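Local coordinates for diguanylate cyclase (Marinobacter aquaeolei VT8, PDB 3IGN), which probably makes cyclic di-GMP from two molecules of GTP through its GGDEF domain, the part captured here with the product bound, at residues T73-S82 with F91-D99; T129-L137 with W147-L155. One frame throughout, in Å; residues are numbered along the deposited sequence.

Interaction 1 of 2, residues T73-S82 with F91-D99; sequences TRNNIRQSDS and FGIILPETD. With C2E (9,9'-[(2R,3R,3aS,5S,7aR,9R,10R,10aS,12S,14aR)-3,5,10,12-tetrahydroxy-5,12-dioxidooctahydro-2H,7H-difuro[3,2-d:3',2'-j][1,3,7,9,2,8]tetraoxadiphosphacyclododecine-2,9-diyl]bis(2-amino-1,9-dihydro-6H-purin-6-one)), chain B.
Ser-82 and Ile-94 form an antiparallel hydrogen-bonded pair, Ser-82 N giving to Ile-94 O (3.0 Å) and Ile-94 N to Ser-82 O (2.8 Å). This is the tight part, and Ile-93 lays its CG2 methyl against the Ser-82 carbonyl; looser apolar touches follow, Ile-93 CD1 meeting Thr-73 CG2 tip to tip and Ile-77 CD1 nearing Ile-93 CG2. Next door, Leu-95 CD2 packs against the Asp-81 carboxylate, 3.5 Å from OD1. Asp-81 keeps CG beside its backbone N (chi1 -67°), which presents both oxygens to N1 and N2 of one guanine of cyclic di-GMP: N2 gives to OD1 at 2.8 Å, and N1 to OD2 at 2.6 Å, both nearly straight. OD2 also accepts Arg-78 N from above the carboxylate plane, across the type I turn 78-81, which the backbone bond Asp-81 N to Arg-78 O closes. Thr-98 OG1 takes a second N2 hydrogen of the ligand at 2.9 Å. Arg-78, extended from CG to NE, runs over the same guanine, one guanidinium face above N3, and its NH2 donates in plane to phosphate oxygen O21 (2.9 Å); NH2 also reaches O6 of a second cyclic di-GMP. A leucine in place of Arg-78 would probably leave O21 without this donor, strip the guanidinium cover from the guanine and tie the two ligands together less firmly. Toward solvent what remains is Ser-80 O against Pro-96 CG (3.3 Å). Arg-78 and Asp-81 are the ends of the RxxD motif, the inhibitory product site of many GGDEF domains. Around the strand pairing, Ile-94 packs on helix 19-36, Ile-77 and Leu-95 on helix 100-115, and the other edge of strand 90-96 pairs with strand 40-47.

Interaction 2 of 2, residues T129-L137 with W147-L155; sequences TVSMGIAQL and WMQKADEAL
Gly-133 meets helix 144-160 at very close quarters, its CA 3.6 Å from Leu-155 N and 3.7 Å from Ala-154 CB. Having no side chain, Gly-133 lets the axes of the two short segments come within 5.8 Å. Two residues on, Ala-135 CB sits against the Ala-151 methyl at 3.7 Å and nearer still to the backbone N of Ala-151, with Lys-150 CB alongside. Outward at the strand's start, Leu-155 pushes CD1 toward the Ser-131 carbonyl oxygen. At the strand's far end Leu-137 crosses Trp-147 at about a right angle: CB lies over CE2, toward the rim of one ring face, and CD1 stands above the five-membered ring in a CH-pi contact, 3.8 Å from the centroid. With CG anti to the backbone N (chi1 177°), Trp-147 extends its indole to the strand, where NE1 donates to Ala-135 O at 3.0 Å; the oxygen lies near the ring plane, but NE1 sits above the carbonyl plane. This bond and the leucine together fix the ring's rotation. At the rim Lys-150 turns its ammonium group to a salt bridge with Glu-153; at the strand's other end the buried Ser-131 OG bonds to Asp-48. Strand, a helix running roughly antiparallel to it (143°) and the adjacent parallel strand 166-168 make a beta-alpha-beta crossover, the closing unit of the GGDEF domain's nucleotide-cyclase-like fold.

Both contacts are largely buried and belong to one mixed sheet, in which strand 40-47 separates strand 90-96 of interaction 1 from strand 130-136 of interaction 2. Helix 100-115 spans the two, since Leu-95 and Ile-134 both touch Ala-103, and Asp-99 CB packs on Gln-136 OE1 where the segments meet. Their chemistry differs with position. Interaction 1 joins a strand pair to a polar turn and opens on solvent and bound product, so charged and hydroxyl groups do much of the work. Interaction 2 seats a helix on the sheet through Gly and Ala at the centre and Trp and Leu at the ends, with one indole bond as its cross-contact hydrogen bond, and does not touch the ligand.

Interaction 1 of 2, residues T73-S82 with F91-D99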
loop_
_atom_site.group_PDB
_atom_site.type_symbol
_atom_site.label_atom_id
_atom_site.label_comp_id
_atom_site.label_asym_id
_atom_site.label_seq_id
_atom_site.Cartn_x
_atom_site.Cartn_y
_atom_site.Cartn_z
ATOM N N THR A 73 1.957 1.724 -8.495
ATOM C CA THR A 73 2.840 1.556 -7.346
ATOM C C THR A 73 4.227 1.109 -7.799
ATOM O O THR A 73 5.234 1.736 -7.467
ATOM C CB THR A 73 2.273 0.504 -6.377
ATOM O OG1 THR A 73 0.961 0.903 -5.959
ATOM C CG2 THR A 73 3.175 0.352 -5.153
ATOM N N ARG A 74 4.265 0.023 -8.563
ATOM C CA ARG A 74 5.518 -0.528 -9.063
ATOM C C ARG A 74 6.339 0.505 -9.828
ATOM O O ARG A 74 7.559 0.569 -9.679
ATOM C CB ARG A 74 5.235 -1.737 -9.964
ATOM C CG ARG A 74 6.474 -2.319 -10.637
ATOM C CD ARG A 74 6.132 -3.476 -11.560
ATOM N NE ARG A 74 5.581 -4.615 -10.833
ATOM C CZ ARG A 74 4.315 -5.012 -10.907
ATOM N NH1 ARG A 74 3.455 -4.364 -11.682
ATOM N NH2 ARG A 74 3.911 -6.058 -10.202
ATOM N N ASN A 75 5.671 1.328 -10.629
ATOM C CA ASN A 75 6.366 2.331 -11.422
ATOM C C ASN A 75 6.610 3.652 -10.707
ATOM O O ASN A 75 7.182 4.574 -11.280
ATOM C CB ASN A 75 5.601 2.580 -12.724
ATOM C CG ASN A 75 5.490 1.332 -13.575
ATOM O OD1 ASN A 75 6.494 0.698 -13.891
ATOM N ND2 ASN A 75 4.270 0.972 -13.953
ATOM N N ASN A 76 6.192 3.741 -9.449
ATOM C CA ASN A 76 6.368 4.968 -8.681
ATOM C C ASN A 76 7.244 4.838 -7.439
ATOM O O ASN A 76 7.499 5.831 -6.762
ATOM C CB ASN A 76 5.001 5.525 -8.271
ATOM C CG ASN A 76 4.448 6.512 -9.275
ATOM O OD1 ASN A 76 4.790 7.694 -9.248
ATOM N ND2 ASN A 76 3.593 6.031 -10.173
ATOM N N ILE A 77 7.702 3.630 -7.129
ATOM C CA ILE A 77 8.536 3.444 -5.944
ATOM C C ILE A 77 9.953 3.004 -6.313
ATOM O O ILE A 77 10.196 2.516 -7.409
ATOM C CB ILE A 77 7.933 2.393 -4.980
ATOM C CG1 ILE A 77 7.980 1.004 -5.616
ATOM C CG2 ILE A 77 6.501 2.773 -4.628
ATOM C CD1 ILE A 77 7.456 -0.107 -4.715
ATOM N N ARG A 78 10.875 3.176 -5.374
ATOM C CA ARG A 78 12.273 2.804 -5.577
ATOM C C ARG A 78 12.425 1.295 -5.528
ATOM O O ARG A 78 11.647 0.610 -4.877
ATOM C CB ARG A 78 13.143 3.444 -4.494
ATOM C CG ARG A 78 13.053 4.957 -4.477
ATOM C CD ARG A 78 13.775 5.593 -3.303
ATOM N NE ARG A 78 13.789 7.047 -3.477
ATOM C CZ ARG A 78 14.360 7.907 -2.641
ATOM N NH1 ARG A 78 14.976 7.477 -1.550
ATOM N NH2 ARG A 78 14.315 9.204 -2.904
ATOM N N GLN A 79 13.430 0.774 -6.221
ATOM C CA GLN A 79 13.648 -0.659 -6.218
ATOM C C GLN A 79 14.003 -1.108 -4.803
ATOM O O GLN A 79 13.825 -2.268 -4.447
ATOM C CB GLN A 79 14.752 -1.032 -7.210
ATOM C CG GLN A 79 16.066 -0.298 -7.021
ATOM C CD GLN A 79 17.033 -0.580 -8.152
ATOM O OE1 GLN A 79 17.192 -1.728 -8.572
ATOM N NE2 GLN A 79 17.685 0.466 -8.651
ATOM N N SER A 80 14.479 -0.175 -3.988
ATOM C CA SER A 80 14.830 -0.487 -2.612
ATOM C C SER A 80 13.603 -0.499 -1.682
ATOM O O SER A 80 13.691 -0.946 -0.540
ATOM C CB SER A 80 15.890 0.493 -2.104
ATOM O OG SER A 80 15.615 1.814 -2.542
ATOM N N ASP A 81 12.474 0.010 -2.172
ATOM C CA ASP A 81 11.219 -0.006 -1.411
ATOM C C ASP A 81 10.606 -1.366 -1.746
ATOM O O ASP A 81 10.890 -1.916 -2.805
ATOM C CB ASP A 81 10.254 1.093 -1.884
ATOM C CG ASP A 81 10.750 2.500 -1.583
ATOM O OD1 ASP A 81 11.392 2.711 -0.527
ATOM O OD2 ASP A 81 10.467 3.411 -2.396
ATOM N N SER A 82 9.762 -1.906 -0.874
ATOM C CA SER A 82 9.156 -3.204 -1.138
ATOM C C SER A 82 7.639 -3.167 -1.058
ATOM O O SER A 82 7.073 -2.957 0.012
ATOM C CB SER A 82 9.706 -4.242 -0.158
ATOM O OG SER A 82 11.114 -4.380 -0.317
ATOM N N PHE A 91 -2.915 -2.960 -0.152
ATOM C CA PHE A 91 -1.505 -3.042 -0.528
ATOM C C PHE A 91 -0.639 -2.501 0.602
ATOM O O PHE A 91 -1.106 -1.739 1.436
ATOM C CB PHE A 91 -1.236 -2.207 -1.781
ATOM C CG PHE A 91 -2.036 -2.622 -2.979
ATOM C CD1 PHE A 91 -1.456 -3.387 -3.985
ATOM C CD2 PHE A 91 -3.364 -2.230 -3.112
ATOM C CE1 PHE A 91 -2.188 -3.755 -5.117
ATOM C CE2 PHE A 91 -4.102 -2.592 -4.235
ATOM C CZ PHE A 91 -3.513 -3.355 -5.239
ATOM N N GLY A 92 0.626 -2.900 0.617
ATOM C CA GLY A 92 1.532 -2.408 1.636
ATOM C C GLY A 92 2.863 -2.091 0.985
ATOM O O GLY A 92 3.205 -2.670 -0.039
ATOM N N ILE A 93 3.606 -1.151 1.558
ATOM C CA ILE A 93 4.925 -0.813 1.029
ATOM C C ILE A 93 5.873 -0.591 2.199
ATOM O O ILE A 93 5.507 0.063 3.177
ATOM C CB ILE A 93 4.933 0.502 0.210
ATOM C CG1 ILE A 93 3.710 0.604 -0.699
ATOM C CG2 ILE A 93 6.184 0.556 -0.652
ATOM C CD1 ILE A 93 3.593 1.966 -1.370
ATOM N N ILE A 94 7.079 -1.143 2.097
ATOM C CA ILE A 94 8.089 -0.951 3.129
ATOM C C ILE A 94 8.974 0.134 2.546
ATOM O O ILE A 94 9.412 0.038 1.404
ATOM C CB ILE A 94 8.949 -2.212 3.355
ATOM C CG1 ILE A 94 8.073 -3.367 3.828
ATOM C CG2 ILE A 94 10.040 -1.929 4.403
ATOM C CD1 ILE A 94 8.801 -4.714 3.904
ATOM N N LEU A 95 9.213 1.182 3.320
ATOM C CA LEU A 95 10.049 2.275 2.854
ATOM C C LEU A 95 11.260 2.415 3.775
ATOM O O LEU A 95 11.217 3.124 4.778
ATOM C CB LEU A 95 9.247 3.576 2.840
ATOM C CG LEU A 95 7.912 3.576 2.085
ATOM C CD1 LEU A 95 7.219 4.918 2.301
ATOM C CD2 LEU A 95 8.147 3.332 0.591
ATOM N N PRO A 96 12.366 1.734 3.444
ATOM C CA PRO A 96 13.559 1.827 4.287
ATOM C C PRO A 96 14.252 3.184 4.160
ATOM O O PRO A 96 14.140 3.855 3.136
ATOM C CB PRO A 96 14.427 0.672 3.769
ATOM C CG PRO A 96 14.107 0.665 2.310
ATOM C CD PRO A 96 12.593 0.828 2.302
ATOM N N GLU A 97 14.957 3.575 5.219
ATOM C CA GLU A 97 15.705 4.827 5.257
ATOM C C GLU A 97 14.821 6.009 4.922
ATOM O O GLU A 97 15.285 6.999 4.363
ATOM C CB GLU A 97 16.860 4.767 4.263
ATOM C CG GLU A 97 17.929 3.743 4.588
ATOM C CD GLU A 97 18.684 4.100 5.849
ATOM O OE1 GLU A 97 18.884 5.309 6.099
ATOM O OE2 GLU A 97 19.090 3.179 6.577
ATOM N N THR A 98 13.548 5.909 5.286
ATOM C CA THR A 98 12.584 6.947 4.967
ATOM C C THR A 98 11.730 7.289 6.184
ATOM O O THR A 98 11.068 6.411 6.733
ATOM C CB THR A 98 11.659 6.449 3.834
ATOM O OG1 THR A 98 12.455 6.041 2.716
ATOM C CG2 THR A 98 10.694 7.551 3.391
ATOM N N ASP A 99 11.734 8.554 6.606
ATOM C CA ASP A 99 10.928 8.935 7.762
ATOM C C ASP A 99 9.497 9.252 7.362
ATOM O O ASP A 99 9.160 9.235 6.183
ATOM C CB ASP A 99 11.543 10.115 8.534
ATOM C CG ASP A 99 11.711 11.376 7.696
ATOM O OD1 ASP A 99 11.033 11.538 6.669
ATOM O OD2 ASP A 99 12.529 12.231 8.101
HETATM P P1 C2E B . 11.177 15.066 -3.956
HETATM O O2P C2E B . 10.437 13.925 -4.817
HETATM O O1P C2E B . 10.233 16.183 -3.704
HETATM O "O5'" C2E B . 11.687 14.501 -2.565
HETATM C "C5'" C2E B . 10.996 13.528 -1.880
HETATM C "C4'" C2E B . 11.703 13.093 -0.598
HETATM O "O4'" C2E B . 10.829 12.090 -0.063
HETATM C "C3'" C2E B . 13.076 12.435 -0.889
HETATM O "O3'" C2E B . 14.245 13.025 -0.299
HETATM C "C2'" C2E B . 12.892 10.974 -0.523
HETATM O "O2'" C2E B . 13.861 10.567 0.443
HETATM C "C1'" C2E B . 11.445 10.785 -0.088
HETATM N N9 C2E B . 10.917 9.959 -1.199
HETATM C C8 C2E B . 10.316 10.407 -2.360
HETATM N N7 C2E B . 9.997 9.436 -3.131
HETATM C C5 C2E B . 10.360 8.284 -2.541
HETATM C C6 C2E B . 10.274 6.918 -2.909
HETATM O O6 C2E B . 9.778 6.589 -3.977
HETATM N N1 C2E B . 10.763 5.979 -2.036
HETATM C C2 C2E B . 11.321 6.349 -0.831
HETATM N N2 C2E B . 11.796 5.389 0.020
HETATM N N3 C2E B . 11.412 7.623 -0.480
HETATM C C4 C2E B . 10.950 8.603 -1.290
HETATM P P11 C2E B . 15.467 12.941 -1.355
HETATM O O21 C2E B . 15.787 11.422 -1.801
HETATM O O11 C2E B . 16.688 13.539 -0.769
HETATM O O5A C2E B . 14.955 13.806 -2.594
HETATM C C5A C2E B . 15.622 13.891 -3.793
HETATM C C4A C2E B . 14.909 14.821 -4.775
HETATM O O4A C2E B . 15.605 14.659 -6.015
HETATM C C3A C2E B . 13.420 14.486 -4.991
HETATM O O3A C2E B . 12.509 15.527 -4.719
HETATM C C2A C2E B . 13.315 13.997 -6.408
HETATM O O2A C2E B . 12.367 14.749 -7.178
HETATM C C1A C2E B . 14.714 14.027 -6.996
HETATM N N91 C2E B . 14.932 12.563 -7.136
HETATM C C81 C2E B . 15.612 11.726 -6.273
HETATM N N71 C2E B . 15.578 10.507 -6.700
HETATM C C51 C2E B . 14.887 10.459 -7.852
HETATM C C61 C2E B . 14.524 9.415 -8.751
HETATM O O61 C2E B . 14.864 8.264 -8.535
HETATM N N11 C2E B . 13.790 9.731 -9.862
HETATM C C21 C2E B . 13.400 11.031 -10.105
HETATM N N21 C2E B . 12.662 11.315 -11.228
HETATM N N31 C2E B . 13.728 12.014 -9.273
HETATM C C41 C2E B . 14.459 11.776 -8.150
#

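Interaction 2 of 2, residues T129-L137 with W147-L155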
loop_
_atom_site.group_PDB
_atom_site.type_symbol
_atom_site.label_atom_id
_atom_site.label_comp_id
_atom_site.label_asym_id
_atom_site.label_seq_id
_atom_site.Cartn_x
_atom_site.Cartn_y
_atom_site.Cartn_z
ATOM N N THR A 129 -9.949 6.300 -6.411
ATOM C CA THR A 129 -8.923 6.840 -5.536
ATOM C C THR A 129 -8.493 5.810 -4.509
ATOM O O THR A 129 -9.071 4.725 -4.415
ATOM C CB THR A 129 -9.420 8.087 -4.779
ATOM O OG1 THR A 129 -10.587 7.753 -4.016
ATOM C CG2 THR A 129 -9.750 9.209 -5.752
ATOM N N VAL A 130 -7.467 6.159 -3.742
ATOM C CA VAL A 130 -6.963 5.280 -2.696
ATOM C C VAL A 130 -6.826 6.067 -1.405
ATOM O O VAL A 130 -6.646 7.286 -1.416
ATOM C CB VAL A 130 -5.561 4.699 -3.028
ATOM C CG1 VAL A 130 -5.667 3.604 -4.092
ATOM C CG2 VAL A 130 -4.649 5.813 -3.499
ATOM N N SER A 131 -6.930 5.353 -0.294
ATOM C CA SER A 131 -6.759 5.944 1.028
ATOM C C SER A 131 -5.443 5.323 1.484
ATOM O O SER A 131 -5.213 4.145 1.249
ATOM C CB SER A 131 -7.903 5.531 1.965
ATOM O OG SER A 131 -9.094 6.246 1.651
HETATM N N MSE A 132 -4.582 6.101 2.126
HETATM C CA MSE A 132 -3.288 5.571 2.550
HETATM C C MSE A 132 -2.908 5.913 3.984
HETATM O O MSE A 132 -3.158 7.022 4.458
HETATM C CB MSE A 132 -2.203 6.087 1.602
HETATM C CG MSE A 132 -2.600 6.000 0.131
HETATM SE SE MSE A 132 -1.244 6.675 -1.068
HETATM C CE MSE A 132 -1.661 8.512 -0.974
ATOM N N GLY A 133 -2.292 4.948 4.661
ATOM C CA GLY A 133 -1.854 5.141 6.031
ATOM C C GLY A 133 -0.363 4.912 6.147
ATOM O O GLY A 133 0.155 3.936 5.609
ATOM N N ILE A 134 0.320 5.806 6.854
ATOM C CA ILE A 134 1.771 5.730 7.035
ATOM C C ILE A 134 2.125 5.612 8.511
ATOM O O ILE A 134 1.538 6.281 9.354
ATOM C CB ILE A 134 2.469 7.012 6.508
ATOM C CG1 ILE A 134 2.312 7.137 4.995
ATOM C CG2 ILE A 134 3.957 7.009 6.895
ATOM C CD1 ILE A 134 2.679 8.526 4.490
ATOM N N ALA A 135 3.083 4.748 8.823
ATOM C CA ALA A 135 3.537 4.607 10.188
ATOM C C ALA A 135 5.047 4.446 10.194
ATOM O O ALA A 135 5.580 3.437 9.717
ATOM C CB ALA A 135 2.878 3.403 10.872
ATOM N N GLN A 136 5.744 5.456 10.699
ATOM C CA GLN A 136 7.191 5.342 10.804
ATOM C C GLN A 136 7.404 4.490 12.047
ATOM O O GLN A 136 6.685 4.627 13.037
ATOM C CB GLN A 136 7.861 6.711 10.979
ATOM C CG GLN A 136 9.355 6.583 11.335
ATOM C CD GLN A 136 10.110 7.898 11.241
ATOM O OE1 GLN A 136 9.530 8.932 10.926
ATOM N NE2 GLN A 136 11.419 7.859 11.517
ATOM N N LEU A 137 8.378 3.595 11.995
ATOM C CA LEU A 137 8.659 2.730 13.123
ATOM C C LEU A 137 9.377 3.449 14.259
ATOM O O LEU A 137 10.368 4.140 14.039
ATOM C CB LEU A 137 9.493 1.536 12.650
ATOM C CG LEU A 137 9.860 0.439 13.655
ATOM C CD1 LEU A 137 8.618 -0.127 14.324
ATOM C CD2 LEU A 137 10.625 -0.665 12.919
ATOM N N TRP A 147 3.564 -2.879 14.434
ATOM C CA TRP A 147 3.988 -1.802 13.544
ATOM C C TRP A 147 2.947 -1.728 12.418
ATOM O O TRP A 147 2.474 -0.649 12.050
ATOM C CB TRP A 147 5.383 -2.125 12.977
ATOM C CG TRP A 147 5.928 -1.131 11.986
ATOM C CD1 TRP A 147 5.576 0.185 11.853
ATOM C CD2 TRP A 147 6.971 -1.365 11.034
ATOM N NE1 TRP A 147 6.336 0.785 10.876
ATOM C CE2 TRP A 147 7.203 -0.142 10.359
ATOM C CE3 TRP A 147 7.733 -2.490 10.682
ATOM C CZ2 TRP A 147 8.171 -0.007 9.351
ATOM C CZ3 TRP A 147 8.703 -2.354 9.669
ATOM C CH2 TRP A 147 8.906 -1.123 9.023
HETATM N N MSE A 148 2.590 -2.885 11.877
HETATM C CA MSE A 148 1.598 -2.937 10.816
HETATM C C MSE A 148 0.266 -2.385 11.325
HETATM O O MSE A 148 -0.477 -1.734 10.580
HETATM C CB MSE A 148 1.424 -4.379 10.338
HETATM C CG MSE A 148 2.616 -4.907 9.565
HETATM SE SE MSE A 148 2.268 -6.671 8.838
HETATM C CE MSE A 148 0.605 -6.273 7.947
ATOM N N GLN A 149 -0.029 -2.664 12.588
ATOM C CA GLN A 149 -1.262 -2.200 13.203
ATOM C C GLN A 149 -1.346 -0.684 13.194
ATOM O O GLN A 149 -2.400 -0.123 12.924
ATOM C CB GLN A 149 -1.375 -2.720 14.639
ATOM C CG GLN A 149 -2.632 -2.254 15.360
ATOM C CD GLN A 149 -2.916 -3.059 16.614
ATOM O OE1 GLN A 149 -2.299 -4.101 16.850
ATOM N NE2 GLN A 149 -3.863 -2.589 17.419
ATOM N N LYS A 150 -0.234 -0.015 13.487
ATOM C CA LYS A 150 -0.217 1.446 13.498
ATOM C C LYS A 150 -0.489 2.029 12.118
ATOM O O LYS A 150 -1.192 3.034 11.989
ATOM C CB LYS A 150 1.124 1.968 14.025
ATOM C CG LYS A 150 1.336 1.719 15.506
ATOM C CD LYS A 150 0.226 2.341 16.353
ATOM C CE LYS A 150 0.493 3.797 16.695
ATOM N NZ LYS A 150 -0.585 4.339 17.573
ATOM N N ALA A 151 0.065 1.401 11.085
ATOM C CA ALA A 151 -0.146 1.872 9.724
ATOM C C ALA A 151 -1.596 1.637 9.316
ATOM O O ALA A 151 -2.203 2.456 8.621
ATOM C CB ALA A 151 0.801 1.147 8.759
ATOM N N ASP A 152 -2.137 0.504 9.741
ATOM C CA ASP A 152 -3.517 0.151 9.437
ATOM C C ASP A 152 -4.475 1.128 10.115
ATOM O O ASP A 152 -5.522 1.468 9.562
ATOM C CB ASP A 152 -3.811 -1.268 9.910
ATOM C CG ASP A 152 -5.198 -1.731 9.519
ATOM O OD1 ASP A 152 -5.483 -1.760 8.304
ATOM O OD2 ASP A 152 -5.999 -2.056 10.420
ATOM N N GLU A 153 -4.114 1.580 11.313
ATOM C CA GLU A 153 -4.938 2.535 12.058
ATOM C C GLU A 153 -4.962 3.880 11.338
ATOM O O GLU A 153 -5.990 4.558 11.289
ATOM C CB GLU A 153 -4.388 2.704 13.481
ATOM C CG GLU A 153 -4.590 1.471 14.349
ATOM C CD GLU A 153 -3.919 1.573 15.712
ATOM O OE1 GLU A 153 -3.190 2.558 15.960
ATOM O OE2 GLU A 153 -4.118 0.655 16.536
ATOM N N ALA A 154 -3.817 4.270 10.787
ATOM C CA ALA A 154 -3.702 5.519 10.052
ATOM C C ALA A 154 -4.547 5.420 8.783
ATOM O O ALA A 154 -5.176 6.395 8.365
ATOM C CB ALA A 154 -2.241 5.777 9.695
ATOM N N LEU A 155 -4.556 4.238 8.177
ATOM C CA LEU A 155 -5.329 4.002 6.964
ATOM C C LEU A 155 -6.814 4.161 7.264
ATOM O O LEU A 155 -7.549 4.782 6.500
ATOM C CB LEU A 155 -5.061 2.591 6.428
ATOM C CG LEU A 155 -5.982 2.072 5.318
ATOM C CD1 LEU A 155 -6.004 3.039 4.157
ATOM C CD2 LEU A 155 -5.500 0.703 4.873
#